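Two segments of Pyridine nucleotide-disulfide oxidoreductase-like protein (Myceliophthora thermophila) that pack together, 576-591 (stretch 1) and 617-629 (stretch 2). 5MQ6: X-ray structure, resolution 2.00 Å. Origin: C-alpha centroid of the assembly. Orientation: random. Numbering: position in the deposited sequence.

Stretch 1 576-591: EEAWSFEIMKHAGWFA
Stretch 2 (617-629) MAKRARSGNLSQG

Stretch 1 is already helical at Glu 576 and stays so to about Lys 585, then continues through Ala 587 to Trp 589 with helical phi/psi but without the regular bonds. Stretch 2 enters already helical at Met 617 and is still so around Ala 621, turns, and leaves as an extended-then-turning loop. The two helix axes come within 9.3 Å at 102°, so they cross nearly at right angles, and most of the 876 Å² buried between the stretches involves residues beyond the second helix. Two CA pairs fix the register: Met 584 CA to Arg 622 CA at 5.4 Å and His 586 CA to Ser 627 CA at 5.5 Å.

Along stretch 2, Met 617, Lys 619 and Arg 620 make no contact. Ala 618 offers its CB to Met 584 SD at 4.2 Å. Ala 621 points toward stretch 1, its CB 3.8 Å from Ala 587 CB, a methyl-to-methyl apolar contact.

Arg 622 (phi/psi -61/-22) has the largest area covered by the other stretch. Its CA-to-CB bond points sideways, but chi1 m, chi2 t and chi3 p carry the guanidinium back along the helix to Glu 577 (chi1 t, chi2 p). There a two-pronged salt bridge forms: Arg 622 NH1 donates to Glu 577 OE2 at 2.8 Å and Arg 622 NH2 to Glu 577 OE1 at 3.0 Å, both nearly linear, with OE2 near the guanidinium plane. Ser 580 CB lies over one guanidinium face, and Met 584 CE (chi1 m, chi2 t, chi3 t) packs 3.4 Å from Arg 622 CG, so apolar atoms line the arm that delivers the charge.

A type I turn from Ala 621 to Gly 624 reverses the chain, with Ser 623 facing away and Gly 624 N bonded to Ala 621 O at 3.2 Å. Ile 583 (m, m) points into this turn, its CG2 3.3 Å from Gly 624 O. Gly 624 sits at -87/-159, and an ideal CB there would have room.

The CA-to-CB bond of Asn 625 (-122/166; chi1 m, chi2 -15°) points away overall, yet Asn 625 CB still lies 4.1 Å from Phe 590 CZ. Its carbonyl also contributes: water 1 donates to Asn 625 O at 2.8 Å and to Ile 583 O at 2.7 Å, joining two backbone acceptors that could not bond directly.

Leu 626 (-60/159; m, t) starts away, yet its CD2 returns to lie 3.8 Å from Ile 583 CD1 and 4.1 Å from Trp 579 CH2. The same CD2 makes a CH-pi contact over the His 586 face, 4.1 Å from the ring centroid.

Ser 627 (-111/8, chi1 p) points toward His 586 (chi1 m, chi2 -96°). Ser 627 OG and His 586 ND1 share a 2.8 Å hydrogen bond at the ring edge, while His 586 NE2 donates to Glu 582 OE2 at 2.9 Å, anchoring the ring at both nitrogens. Trp 589 CB touches Ser 627 CB at 3.3 Å, and Phe 590 CZ lies 3.3 Å from Leu 626 O.

Gln 628 (m, m) reaches stretch 1 with Gln 628 CG, 4.0 Å from His 586 CE1 at the ring edge; within its own stretch, Gln 628 NE2 donates to Ser 627 OG at 3.0 Å. Gly 629 (82/166) sits at the N-cap position, right before a helix; its positive phi by itself favours glycine.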

# COMPACT_ATOMS: atom_id res chain seq x y z
N GLU A 576 17.21 -19.23 4.32
CA GLU A 576 17.00 -17.79 4.11
C GLU A 576 18.16 -17.11 3.38
O GLU A 576 18.01 -16.11 2.61
CB GLU A 576 16.64 -17.12 5.41
CG GLU A 576 17.79 -16.70 6.29
CD GLU A 576 17.35 -15.98 7.54
OE1 GLU A 576 16.12 -15.82 7.77
OE2 GLU A 576 18.25 -15.58 8.36
N GLU A 577 19.36 -17.63 3.63
CA GLU A 577 20.52 -17.08 3.00
C GLU A 577 20.61 -17.48 1.51
O GLU A 577 20.92 -16.67 0.67
CB GLU A 577 21.75 -17.48 3.80
CG GLU A 577 22.89 -16.56 3.54
CD GLU A 577 22.74 -15.21 4.14
OE1 GLU A 577 21.82 -14.91 4.92
OE2 GLU A 577 23.61 -14.41 3.81
N ALA A 578 20.26 -18.71 1.18
CA ALA A 578 20.13 -19.09 -0.19
C ALA A 578 19.10 -18.21 -0.94
O ALA A 578 19.32 -17.79 -2.06
CB ALA A 578 19.75 -20.57 -0.26
N TRP A 579 17.99 -17.92 -0.27
CA TRP A 579 16.88 -17.23 -0.90
C TRP A 579 17.36 -15.78 -1.16
O TRP A 579 17.16 -15.20 -2.25
CB TRP A 579 15.62 -17.31 0.02
CG TRP A 579 14.48 -16.55 -0.59
CD1 TRP A 579 14.01 -15.38 -0.23
CD2 TRP A 579 13.77 -16.94 -1.76
NE1 TRP A 579 13.00 -14.99 -1.10
CE2 TRP A 579 12.86 -15.94 -2.06
CE3 TRP A 579 13.83 -18.06 -2.58
CZ2 TRP A 579 12.03 -16.00 -3.12
CZ3 TRP A 579 13.01 -18.12 -3.67
CH2 TRP A 579 12.09 -17.12 -3.90
N SER A 580 18.11 -15.24 -0.15
CA SER A 580 18.66 -13.90 -0.22
C SER A 580 19.68 -13.74 -1.36
O SER A 580 19.64 -12.70 -2.05
CB SER A 580 19.17 -13.39 1.15
OG SER A 580 18.28 -13.64 2.19
N PHE A 581 20.52 -14.76 -1.61
CA PHE A 581 21.41 -14.76 -2.78
C PHE A 581 20.57 -14.90 -4.05
O PHE A 581 20.90 -14.33 -5.07
CB PHE A 581 22.55 -15.79 -2.66
CG PHE A 581 23.69 -15.29 -1.84
CD1 PHE A 581 23.56 -15.21 -0.47
CD2 PHE A 581 24.83 -14.73 -2.45
CE1 PHE A 581 24.56 -14.66 0.32
CE2 PHE A 581 25.86 -14.18 -1.67
CZ PHE A 581 25.73 -14.13 -0.27
N GLU A 582 19.46 -15.64 -4.01
CA GLU A 582 18.54 -15.61 -5.17
C GLU A 582 18.08 -14.17 -5.46
O GLU A 582 18.13 -13.73 -6.62
CB GLU A 582 17.37 -16.58 -5.04
CG GLU A 582 16.33 -16.59 -6.10
CD GLU A 582 16.84 -17.10 -7.46
OE1 GLU A 582 17.95 -17.67 -7.53
OE2 GLU A 582 16.09 -16.93 -8.47
N ILE A 583 17.66 -13.45 -4.42
CA ILE A 583 17.14 -12.12 -4.62
C ILE A 583 18.27 -11.22 -5.26
O ILE A 583 17.98 -10.44 -6.22
CB ILE A 583 16.62 -11.53 -3.31
CG1 ILE A 583 15.37 -12.35 -2.79
CG2 ILE A 583 16.43 -9.99 -3.45
CD1 ILE A 583 14.13 -12.35 -3.71
N MET A 584 19.50 -11.35 -4.78
CA MET A 584 20.64 -10.56 -5.29
C MET A 584 20.83 -10.78 -6.78
O MET A 584 21.06 -9.82 -7.54
CB MET A 584 21.92 -10.98 -4.62
CG MET A 584 22.04 -10.53 -3.18
SD MET A 584 23.61 -11.19 -2.51
CE MET A 584 23.34 -11.11 -0.78
N LYS A 585 20.61 -12.03 -7.22
CA LYS A 585 20.71 -12.36 -8.64
C LYS A 585 19.72 -11.55 -9.53
O LYS A 585 19.92 -11.40 -10.75
CB LYS A 585 20.49 -13.84 -8.75
CG LYS A 585 20.64 -14.42 -10.10
CD LYS A 585 20.68 -15.92 -10.02
CE LYS A 585 19.35 -16.51 -10.19
NZ LYS A 585 19.49 -17.96 -9.87
N HIS A 586 18.62 -11.10 -8.94
CA HIS A 586 17.58 -10.38 -9.66
C HIS A 586 17.68 -8.84 -9.64
O HIS A 586 16.84 -8.17 -10.28
CB HIS A 586 16.22 -10.79 -9.09
CG HIS A 586 15.83 -12.18 -9.43
ND1 HIS A 586 15.01 -12.48 -10.49
CD2 HIS A 586 16.16 -13.38 -8.87
CE1 HIS A 586 14.82 -13.79 -10.54
NE2 HIS A 586 15.56 -14.36 -9.60
N ALA A 587 18.70 -8.30 -8.95
CA ALA A 587 18.82 -6.88 -8.61
C ALA A 587 19.01 -5.98 -9.85
O ALA A 587 18.52 -4.86 -9.89
CB ALA A 587 19.93 -6.66 -7.58
N GLY A 588 19.67 -6.50 -10.86
CA GLY A 588 19.88 -5.78 -12.12
C GLY A 588 18.58 -5.31 -12.77
O GLY A 588 18.54 -4.23 -13.31
N TRP A 589 17.51 -6.08 -12.64
CA TRP A 589 16.20 -5.62 -13.12
C TRP A 589 15.88 -4.23 -12.57
O TRP A 589 15.40 -3.36 -13.30
CB TRP A 589 15.07 -6.61 -12.78
CG TRP A 589 13.86 -6.29 -13.53
CD1 TRP A 589 12.91 -5.39 -13.18
CD2 TRP A 589 13.47 -6.82 -14.78
NE1 TRP A 589 11.93 -5.33 -14.16
CE2 TRP A 589 12.26 -6.18 -15.16
CE3 TRP A 589 14.04 -7.77 -15.65
CZ2 TRP A 589 11.60 -6.46 -16.37
CZ3 TRP A 589 13.40 -8.06 -16.83
CH2 TRP A 589 12.19 -7.38 -17.20
N PHE A 590 16.20 -4.00 -11.31
CA PHE A 590 15.75 -2.79 -10.63
C PHE A 590 16.64 -1.55 -10.74
O PHE A 590 16.33 -0.48 -10.20
CB PHE A 590 15.27 -3.12 -9.23
CG PHE A 590 14.23 -4.24 -9.22
CD1 PHE A 590 12.89 -3.95 -9.45
CD2 PHE A 590 14.59 -5.55 -9.04
CE1 PHE A 590 11.93 -4.97 -9.53
CE2 PHE A 590 13.63 -6.58 -9.05
CZ PHE A 590 12.27 -6.29 -9.28
N ALA A 591 17.68 -1.67 -11.57
CA ALA A 591 18.34 -0.46 -12.12
C ALA A 591 17.37 0.47 -12.82
O ALA A 591 17.61 1.68 -12.91
CB ALA A 591 19.42 -0.85 -13.10
N MET A 617 26.51 -2.66 -1.56
CA MET A 617 25.53 -2.74 -2.63
C MET A 617 24.77 -4.06 -2.63
O MET A 617 23.56 -4.08 -2.92
CB MET A 617 26.15 -2.41 -3.99
CG MET A 617 26.69 -0.97 -3.99
SD MET A 617 25.63 0.29 -3.15
CE MET A 617 24.17 0.21 -4.23
N ALA A 618 25.44 -5.14 -2.33
CA ALA A 618 24.78 -6.43 -2.35
C ALA A 618 23.90 -6.63 -1.09
O ALA A 618 22.79 -7.23 -1.13
CB ALA A 618 25.79 -7.57 -2.57
N LYS A 619 24.34 -6.03 -0.00
CA LYS A 619 23.47 -5.94 1.14
C LYS A 619 22.18 -5.17 0.83
O LYS A 619 21.11 -5.55 1.23
CB LYS A 619 24.18 -5.30 2.30
CG LYS A 619 23.41 -5.29 3.61
CD LYS A 619 24.26 -4.70 4.73
CE LYS A 619 23.53 -3.66 5.52
NZ LYS A 619 24.27 -3.46 6.78
N ARG A 620 22.29 -4.08 0.10
CA ARG A 620 21.09 -3.33 -0.33
C ARG A 620 20.26 -4.11 -1.32
O ARG A 620 19.07 -4.17 -1.22
CB ARG A 620 21.50 -2.01 -0.92
CG ARG A 620 22.08 -1.12 0.17
CD ARG A 620 21.48 0.27 0.21
NE ARG A 620 22.00 1.04 -0.88
CZ ARG A 620 23.22 1.56 -0.91
NH1 ARG A 620 24.08 1.41 0.13
NH2 ARG A 620 23.61 2.25 -1.98
N ALA A 621 20.91 -4.79 -2.22
CA ALA A 621 20.22 -5.57 -3.17
C ALA A 621 19.39 -6.68 -2.50
O ALA A 621 18.40 -7.12 -3.04
CB ALA A 621 21.24 -6.21 -4.06
N ARG A 622 19.81 -7.14 -1.32
CA ARG A 622 19.10 -8.22 -0.69
C ARG A 622 17.67 -7.84 -0.39
O ARG A 622 16.84 -8.74 -0.15
CB ARG A 622 19.71 -8.53 0.69
CG ARG A 622 20.99 -9.17 0.64
CD ARG A 622 21.57 -9.30 2.05
NE ARG A 622 20.88 -10.37 2.80
CZ ARG A 622 21.41 -11.52 3.21
NH1 ARG A 622 22.69 -11.84 3.00
NH2 ARG A 622 20.64 -12.38 3.84
N SER A 623 17.35 -6.54 -0.29
CA SER A 623 16.02 -6.19 0.12
C SER A 623 15.01 -6.07 -0.98
O SER A 623 13.84 -5.84 -0.70
CB SER A 623 16.02 -4.92 1.01
OG SER A 623 16.23 -3.81 0.16
N GLY A 624 15.42 -6.30 -2.23
CA GLY A 624 14.50 -6.20 -3.37
C GLY A 624 13.77 -7.48 -3.62
O GLY A 624 13.65 -8.31 -2.73
N ASN A 625 13.29 -7.62 -4.84
CA ASN A 625 12.37 -8.62 -5.24
C ASN A 625 12.89 -9.48 -6.36
O ASN A 625 13.88 -9.18 -7.01
CB ASN A 625 11.09 -7.93 -5.70
CG ASN A 625 10.13 -7.60 -4.58
OD1 ASN A 625 10.22 -8.09 -3.51
ND2 ASN A 625 9.10 -6.83 -4.90
N LEU A 626 12.23 -10.60 -6.58
CA LEU A 626 12.41 -11.36 -7.77
C LEU A 626 12.02 -10.42 -8.93
O LEU A 626 11.34 -9.43 -8.71
CB LEU A 626 11.48 -12.54 -7.71
CG LEU A 626 11.63 -13.52 -6.58
CD1 LEU A 626 10.49 -14.49 -6.68
CD2 LEU A 626 12.92 -14.31 -6.77
N SER A 627 12.48 -10.71 -10.15
CA SER A 627 12.33 -9.82 -11.29
C SER A 627 11.35 -10.40 -12.34
O SER A 627 11.25 -9.84 -13.45
CB SER A 627 13.68 -9.54 -11.95
OG SER A 627 14.24 -10.73 -12.49
N GLN A 628 10.66 -11.51 -12.01
CA GLN A 628 9.93 -12.24 -13.01
C GLN A 628 8.42 -12.16 -12.96
O GLN A 628 7.75 -12.82 -13.77
CB GLN A 628 10.38 -13.67 -13.01
CG GLN A 628 11.90 -13.86 -13.20
CD GLN A 628 12.39 -13.52 -14.59
OE1 GLN A 628 12.16 -14.28 -15.49
NE2 GLN A 628 13.07 -12.38 -14.76
N GLY A 629 7.90 -11.33 -12.06
CA GLY A 629 6.47 -11.14 -11.80
C GLY A 629 5.70 -12.09 -10.91
O GLY A 629 6.15 -13.24 -10.58
O HOH W 1 16.45 -8.24 -6.72